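Long-range contact in peptidyl tryptophan dihydroxylase (Pseudomonas putida, PDB 7CTQ), which is an FAD-dependent monooxygenase that dihydroxylates a peptidyl tryptophan during biogenesis of the tryptophylquinone cofactor of quinohemoprotein amine dehydrogenase: residues A[157-168]-A[191-202]. Numbering follows the deposited sequence. Where two conformers were deposited one is given.
With FAD (flavin-adenine dinucleotide), chain C.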
loop_
_atom_site.group_PDB
_atom_site.type_symbol
_atom_site.label_atom_id
_atom_site.label_comp_id
_atom_site.label_asym_id
_atom_site.label_seq_id
_atom_site.Cartn_x
_atom_site.Cartn_y
_atom_site.Cartn_z
ATOM N N GLU A 157 -17.472 4.481 2.635
ATOM C CA GLU A 157 -16.986 5.765 2.144
ATOM C C GLU A 157 -16.423 6.592 3.295
ATOM O O GLU A 157 -17.090 6.800 4.312
ATOM C CB GLU A 157 -18.108 6.530 1.446
ATOM C CG GLU A 157 -17.582 7.537 0.436
ATOM C CD GLU A 157 -16.833 6.866 -0.705
ATOM O OE1 GLU A 157 -17.228 5.743 -1.120
ATOM O OE2 GLU A 157 -15.830 7.449 -1.173
ATOM N N THR A 158 -15.186 7.056 3.133
ATOM C CA THR A 158 -14.438 7.640 4.239
ATOM C C THR A 158 -13.724 8.902 3.771
ATOM O O THR A 158 -13.162 8.935 2.673
ATOM C CB THR A 158 -13.418 6.623 4.785
ATOM O OG1 THR A 158 -14.091 5.391 5.087
ATOM C CG2 THR A 158 -12.775 7.128 6.046
ATOM N N VAL A 159 -13.735 9.933 4.611
ATOM C CA VAL A 159 -13.081 11.200 4.303
ATOM C C VAL A 159 -12.147 11.563 5.449
ATOM O O VAL A 159 -12.476 11.378 6.628
ATOM C CB VAL A 159 -14.106 12.328 4.028
ATOM C CG1 VAL A 159 -13.419 13.668 3.902
ATOM C CG2 VAL A 159 -14.859 12.058 2.740
ATOM N N SER A 160 -10.963 12.050 5.101
ATOM C CA SER A 160 -10.021 12.559 6.081
ATOM C C SER A 160 -9.949 14.070 5.883
ATOM O O SER A 160 -9.656 14.537 4.779
ATOM C CB SER A 160 -8.651 11.890 5.923
ATOM O OG SER A 160 -8.727 10.503 6.270
ATOM N N LEU A 161 -10.287 14.822 6.927
ATOM C CA LEU A 161 -10.245 16.282 6.895
ATOM C C LEU A 161 -8.989 16.758 7.609
ATOM O O LEU A 161 -8.713 16.334 8.735
ATOM C CB LEU A 161 -11.479 16.890 7.561
ATOM C CG LEU A 161 -12.856 16.417 7.106
ATOM C CD1 LEU A 161 -13.912 17.048 7.995
ATOM C CD2 LEU A 161 -13.083 16.762 5.643
ATOM N N LEU A 162 -8.255 17.665 6.973
ATOM C CA LEU A 162 -6.927 18.044 7.420
ATOM C C LEU A 162 -6.852 19.548 7.692
ATOM O O LEU A 162 -7.320 20.358 6.884
ATOM C CB LEU A 162 -5.894 17.628 6.370
ATOM C CG LEU A 162 -4.566 18.369 6.454
ATOM C CD1 LEU A 162 -3.715 17.759 7.548
ATOM C CD2 LEU A 162 -3.856 18.331 5.121
ATOM N N ASN A 163 -6.272 19.914 8.833
ATOM C CA ASN A 163 -5.906 21.295 9.130
ATOM C C ASN A 163 -4.389 21.393 9.198
ATOM O O ASN A 163 -3.734 20.542 9.812
ATOM C CB ASN A 163 -6.511 21.771 10.450
ATOM C CG ASN A 163 -7.936 22.290 10.305
ATOM O OD1 ASN A 163 -8.742 22.141 11.216
ATOM N ND2 ASN A 163 -8.244 22.924 9.173
ATOM N N VAL A 164 -3.835 22.425 8.564
ATOM C CA VAL A 164 -2.398 22.664 8.539
ATOM C C VAL A 164 -2.158 24.116 8.927
ATOM O O VAL A 164 -2.792 25.017 8.372
ATOM C CB VAL A 164 -1.797 22.382 7.150
ATOM C CG1 VAL A 164 -0.328 22.749 7.143
ATOM C CG2 VAL A 164 -1.984 20.912 6.767
ATOM N N TRP A 165 -1.252 24.344 9.870
ATOM C CA TRP A 165 -0.958 25.703 10.316
ATOM C C TRP A 165 0.450 25.738 10.898
ATOM O O TRP A 165 1.126 24.710 11.005
ATOM C CB TRP A 165 -2.000 26.189 11.327
ATOM C CG TRP A 165 -1.965 25.478 12.637
ATOM C CD1 TRP A 165 -1.439 25.943 13.806
ATOM C CD2 TRP A 165 -2.496 24.179 12.928
ATOM N NE1 TRP A 165 -1.603 25.017 14.807
ATOM C CE2 TRP A 165 -2.249 23.923 14.294
ATOM C CE3 TRP A 165 -3.147 23.200 12.163
ATOM C CZ2 TRP A 165 -2.628 22.723 14.914
ATOM C CZ3 TRP A 165 -3.526 22.016 12.780
ATOM C CH2 TRP A 165 -3.265 21.787 14.141
ATOM N N GLN A 166 0.879 26.939 11.289
ATOM C CA GLN A 166 2.223 27.188 11.789
ATOM C C GLN A 166 2.170 27.576 13.261
ATOM O O GLN A 166 1.302 28.345 13.681
ATOM C CB GLN A 166 2.905 28.292 10.976
ATOM C CG GLN A 166 4.334 28.613 11.397
ATOM C CD GLN A 166 5.327 27.528 11.014
ATOM O OE1 GLN A 166 5.333 27.050 9.878
ATOM N NE2 GLN A 166 6.162 27.123 11.966
ATOM N N ALA A 167 3.097 27.034 14.044
ATOM C CA ALA A 167 3.183 27.346 15.463
ATOM C C ALA A 167 4.653 27.546 15.818
ATOM O O ALA A 167 5.516 27.643 14.938
ATOM C CB ALA A 167 2.525 26.249 16.308
ATOM N N ALA A 168 4.932 27.603 17.125
ATOM C CA ALA A 168 6.288 27.853 17.604
ATOM C C ALA A 168 7.159 26.621 17.398
ATOM O O ALA A 168 6.746 25.510 17.753
ATOM C CB ALA A 168 6.275 28.237 19.082
ATOM N N ASP A 191 10.243 22.288 13.419
ATOM C CA ASP A 191 10.175 23.632 12.858
ATOM C C ASP A 191 8.810 24.295 13.061
ATOM O O ASP A 191 8.557 25.353 12.473
ATOM C CB ASP A 191 10.539 23.603 11.362
ATOM C CG ASP A 191 9.439 22.999 10.491
ATOM O OD1 ASP A 191 8.568 22.281 11.022
ATOM O OD2 ASP A 191 9.450 23.238 9.261
ATOM N N GLY A 192 7.923 23.697 13.860
ATOM C CA GLY A 192 6.670 24.319 14.226
ATOM C C GLY A 192 5.501 24.061 13.298
ATOM O O GLY A 192 4.385 24.496 13.609
ATOM N N ARG A 193 5.712 23.390 12.166
ATOM C CA ARG A 193 4.595 23.030 11.298
ATOM C C ARG A 193 3.659 22.067 12.017
ATOM O O ARG A 193 4.100 21.143 12.703
ATOM C CB ARG A 193 5.100 22.408 9.994
ATOM C CG ARG A 193 5.583 23.437 8.972
ATOM C CD ARG A 193 5.976 22.789 7.649
ATOM N NE ARG A 193 7.065 21.830 7.806
ATOM C CZ ARG A 193 7.768 21.330 6.794
ATOM N NH1 ARG A 193 7.500 21.703 5.549
ATOM N NH2 ARG A 193 8.742 20.460 7.026
ATOM N N CYS A 194 2.358 22.305 11.880
ATOM C CA CYS A 194 1.352 21.551 12.610
ATOM C C CYS A 194 0.369 20.912 11.642
ATOM O O CYS A 194 0.085 21.447 10.562
ATOM C CB CYS A 194 0.600 22.433 13.597
ATOM S SG CYS A 194 1.650 23.078 14.891
ATOM N N TYR A 195 -0.167 19.772 12.075
ATOM C CA TYR A 195 -0.955 18.863 11.254
ATOM C C TYR A 195 -2.060 18.277 12.119
ATOM O O TYR A 195 -1.804 17.845 13.246
ATOM C CB TYR A 195 -0.053 17.751 10.690
ATOM C CG TYR A 195 -0.709 16.765 9.740
ATOM C CD1 TYR A 195 -0.466 16.825 8.371
ATOM C CD2 TYR A 195 -1.535 15.753 10.212
ATOM C CE1 TYR A 195 -1.045 15.911 7.496
ATOM C CE2 TYR A 195 -2.122 14.843 9.345
ATOM C CZ TYR A 195 -1.879 14.932 7.990
ATOM O OH TYR A 195 -2.464 14.031 7.132
ATOM N N TRP A 196 -3.289 18.280 11.609
ATOM C CA TRP A 196 -4.378 17.591 12.293
ATOM C C TRP A 196 -5.319 17.040 11.236
ATOM O O TRP A 196 -5.725 17.761 10.317
ATOM C CB TRP A 196 -5.124 18.522 13.251
ATOM C CG TRP A 196 -6.326 17.938 13.960
ATOM C CD1 TRP A 196 -6.345 17.332 15.183
ATOM C CD2 TRP A 196 -7.686 17.963 13.504
ATOM N NE1 TRP A 196 -7.634 16.967 15.515
ATOM C CE2 TRP A 196 -8.473 17.351 14.499
ATOM C CE3 TRP A 196 -8.311 18.445 12.349
ATOM C CZ2 TRP A 196 -9.852 17.205 14.372
ATOM C CZ3 TRP A 196 -9.680 18.295 12.225
ATOM C CH2 TRP A 196 -10.431 17.687 13.226
ATOM N N GLN A 197 -5.658 15.763 11.372
ATOM C CA GLN A 197 -6.401 15.053 10.340
ATOM C C GLN A 197 -7.391 14.125 11.018
ATOM O O GLN A 197 -7.003 13.267 11.817
ATOM C CB GLN A 197 -5.449 14.287 9.420
ATOM C CG GLN A 197 -5.964 12.974 8.881
ATOM C CD GLN A 197 -4.828 12.040 8.532
ATOM O OE1 GLN A 197 -3.982 12.358 7.683
ATOM N NE2 GLN A 197 -4.779 10.889 9.207
ATOM N N VAL A 198 -8.668 14.328 10.738
ATOM C CA VAL A 198 -9.718 13.548 11.364
ATOM C C VAL A 198 -10.352 12.708 10.273
ATOM O O VAL A 198 -10.539 13.170 9.140
ATOM C CB VAL A 198 -10.758 14.418 12.095
ATOM C CG1 VAL A 198 -11.589 15.250 11.106
ATOM C CG2 VAL A 198 -11.638 13.549 12.972
ATOM N N THR A 199 -10.623 11.455 10.604
ATOM C CA THR A 199 -11.138 10.481 9.655
ATOM C C THR A 199 -12.561 10.143 10.064
ATOM O O THR A 199 -12.817 9.809 11.227
ATOM C CB THR A 199 -10.241 9.242 9.630
ATOM O OG1 THR A 199 -8.960 9.623 9.115
ATOM C CG2 THR A 199 -10.847 8.140 8.741
ATOM N N LEU A 200 -13.482 10.283 9.120
ATOM C CA LEU A 200 -14.902 10.194 9.406
ATOM C C LEU A 200 -15.596 9.539 8.228
ATOM O O LEU A 200 -15.043 9.452 7.127
ATOM C CB LEU A 200 -15.527 11.580 9.635
ATOM C CG LEU A 200 -14.880 12.533 10.634
ATOM C CD1 LEU A 200 -15.184 13.969 10.243
ATOM C CD2 LEU A 200 -15.393 12.218 12.028
ATOM N N ASP A 201 -16.828 9.109 8.466
ATOM C CA ASP A 201 -17.699 8.711 7.370
ATOM C C ASP A 201 -17.987 9.912 6.477
ATOM O O ASP A 201 -18.163 11.036 6.957
ATOM C CB ASP A 201 -18.996 8.130 7.921
ATOM C CG ASP A 201 -19.502 6.964 7.102
ATOM O OD1 ASP A 201 -20.037 7.202 5.993
ATOM O OD2 ASP A 201 -19.341 5.815 7.561
ATOM N N ALA A 202 -18.006 9.681 5.160
ATOM C CA ALA A 202 -18.253 10.784 4.233
ATOM C C ALA A 202 -19.656 11.365 4.364
ATOM O O ALA A 202 -19.858 12.535 4.025
ATOM C CB ALA A 202 -18.014 10.333 2.792
HETATM P PA FAD C . 1.715 8.911 -3.940
HETATM O O1A FAD C . 2.627 8.852 -2.779
HETATM O O2A FAD C . 0.452 9.718 -3.676
HETATM O O5B FAD C . 2.523 9.377 -5.193
HETATM C C5B FAD C . 1.865 9.909 -6.359
HETATM C C4B FAD C . 2.815 10.904 -6.971
HETATM O O4B FAD C . 2.313 11.301 -8.268
HETATM C C3B FAD C . 3.033 12.195 -6.176
HETATM O O3B FAD C . 4.398 12.596 -6.253
HETATM C C2B FAD C . 2.081 13.185 -6.859
HETATM O O2B FAD C . 2.526 14.539 -6.785
HETATM C C1B FAD C . 2.165 12.704 -8.308
HETATM N N9A FAD C . 1.046 13.037 -9.179
HETATM C C8A FAD C . -0.290 13.066 -8.893
HETATM N N7A FAD C . -1.057 13.395 -9.903
HETATM C C5A FAD C . -0.152 13.633 -10.921
HETATM C C6A FAD C . -0.309 14.044 -12.260
HETATM N N6A FAD C . -1.489 14.297 -12.827
HETATM N N1A FAD C . 0.807 14.183 -13.022
HETATM C C2A FAD C . 1.995 13.932 -12.465
HETATM N N3A FAD C . 2.259 13.542 -11.213
HETATM C C4A FAD C . 1.143 13.407 -10.489
HETATM N N1 FAD C . 0.874 6.200 4.846
HETATM C C2 FAD C . 1.758 6.019 5.872
HETATM O O2 FAD C . 2.729 5.268 5.768
HETATM N N3 FAD C . 1.579 6.700 7.059
HETATM C C4 FAD C . 0.560 7.587 7.340
HETATM O O4 FAD C . 0.510 8.145 8.434
HETATM C C4X FAD C . -0.377 7.772 6.248
HETATM N N5 FAD C . -1.378 8.591 6.432
HETATM C C5X FAD C . -2.274 8.768 5.390
HETATM C C6 FAD C . -3.354 9.633 5.571
HETATM C C7 FAD C . -4.290 9.832 4.561
HETATM C C7M FAD C . -5.442 10.776 4.790
HETATM C C8 FAD C . -4.149 9.151 3.342
HETATM C C8M FAD C . -5.138 9.351 2.225
HETATM C C9 FAD C . -3.071 8.292 3.156
HETATM C C9A FAD C . -2.140 8.091 4.169
HETATM N N10 FAD C . -1.035 7.231 4.005
HETATM C C10 FAD C . -0.138 7.034 5.036
HETATM C "C1'" FAD C . -0.872 6.465 2.768
HETATM C "C2'" FAD C . 0.222 6.983 1.850
HETATM O "O2'" FAD C . 0.086 8.385 1.616
HETATM C "C3'" FAD C . 0.126 6.228 0.526
HETATM O "O3'" FAD C . 0.004 4.843 0.828
HETATM C "C4'" FAD C . 1.305 6.403 -0.426
HETATM O "O4'" FAD C . 1.741 7.765 -0.470
HETATM C "C5'" FAD C . 0.951 5.921 -1.813
HETATM O "O5'" FAD C . 2.141 5.921 -2.614
HETATM P P FAD C . 2.069 6.108 -4.159
HETATM O O1P FAD C . 1.213 4.956 -4.708
HETATM O O2P FAD C . 3.432 6.264 -4.737
HETATM O O3P FAD C . 1.234 7.448 -4.325
#
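V159, L161, N163 and W165 each exchange a reciprocal pair of backbone hydrogen bonds with L200, V198, W196 and C194, and the axes of strands 158-166 and 193-201 run antiparallel at 160°. The longest of these is W165 N to C194 O, 3.3 Å, where the donor stands 40° out of the carbonyl plane. Beyond the strand ends, A202 N donates to E157 O and A167 N to G192 O.

Among polar side chains, Q166 NE2 reaches D191 O at 3.0 Å, on a lone pair and within the amide's own plane, and also donates to A167 O; the two bonds fix the amide rotation where the strands end. Q166 NE2 also comes close to G192, whose positive phi itself calls for glycine; a CB there would clash with A167 O and Q166 NE2. S160 OG and T199 OG1 share a hydrogen bond of 3.0 Å, and S160 OG has a further partner in S244.

The pair lies between strands 238-243 and 182-188 in the large mixed sheet beside the flavin, consistent with the tryptophan halogenase family. Its S160-Q197 face meets the isoalloxazine: S160 CB lies 3.6 Å from FAD C7M and Q197 OE1 3.5 Å from FAD C6.

On the reverse face, toward helix 208-220, W165 CG sits between its backbone N and carbonyl carbon (chi1 68°), which lays the indole over C194 CB, 3.5 Å from the six-membered-ring centroid; W196 CB meets the indole edge, W165 NE1 hydrogen-bonds to A231 O, and R219 makes a cation-pi contact. Replacing W165 with a serine removes the indole, which is likely to open a gap over C194 CB and leave A231 O without this hydrogen-bond partner.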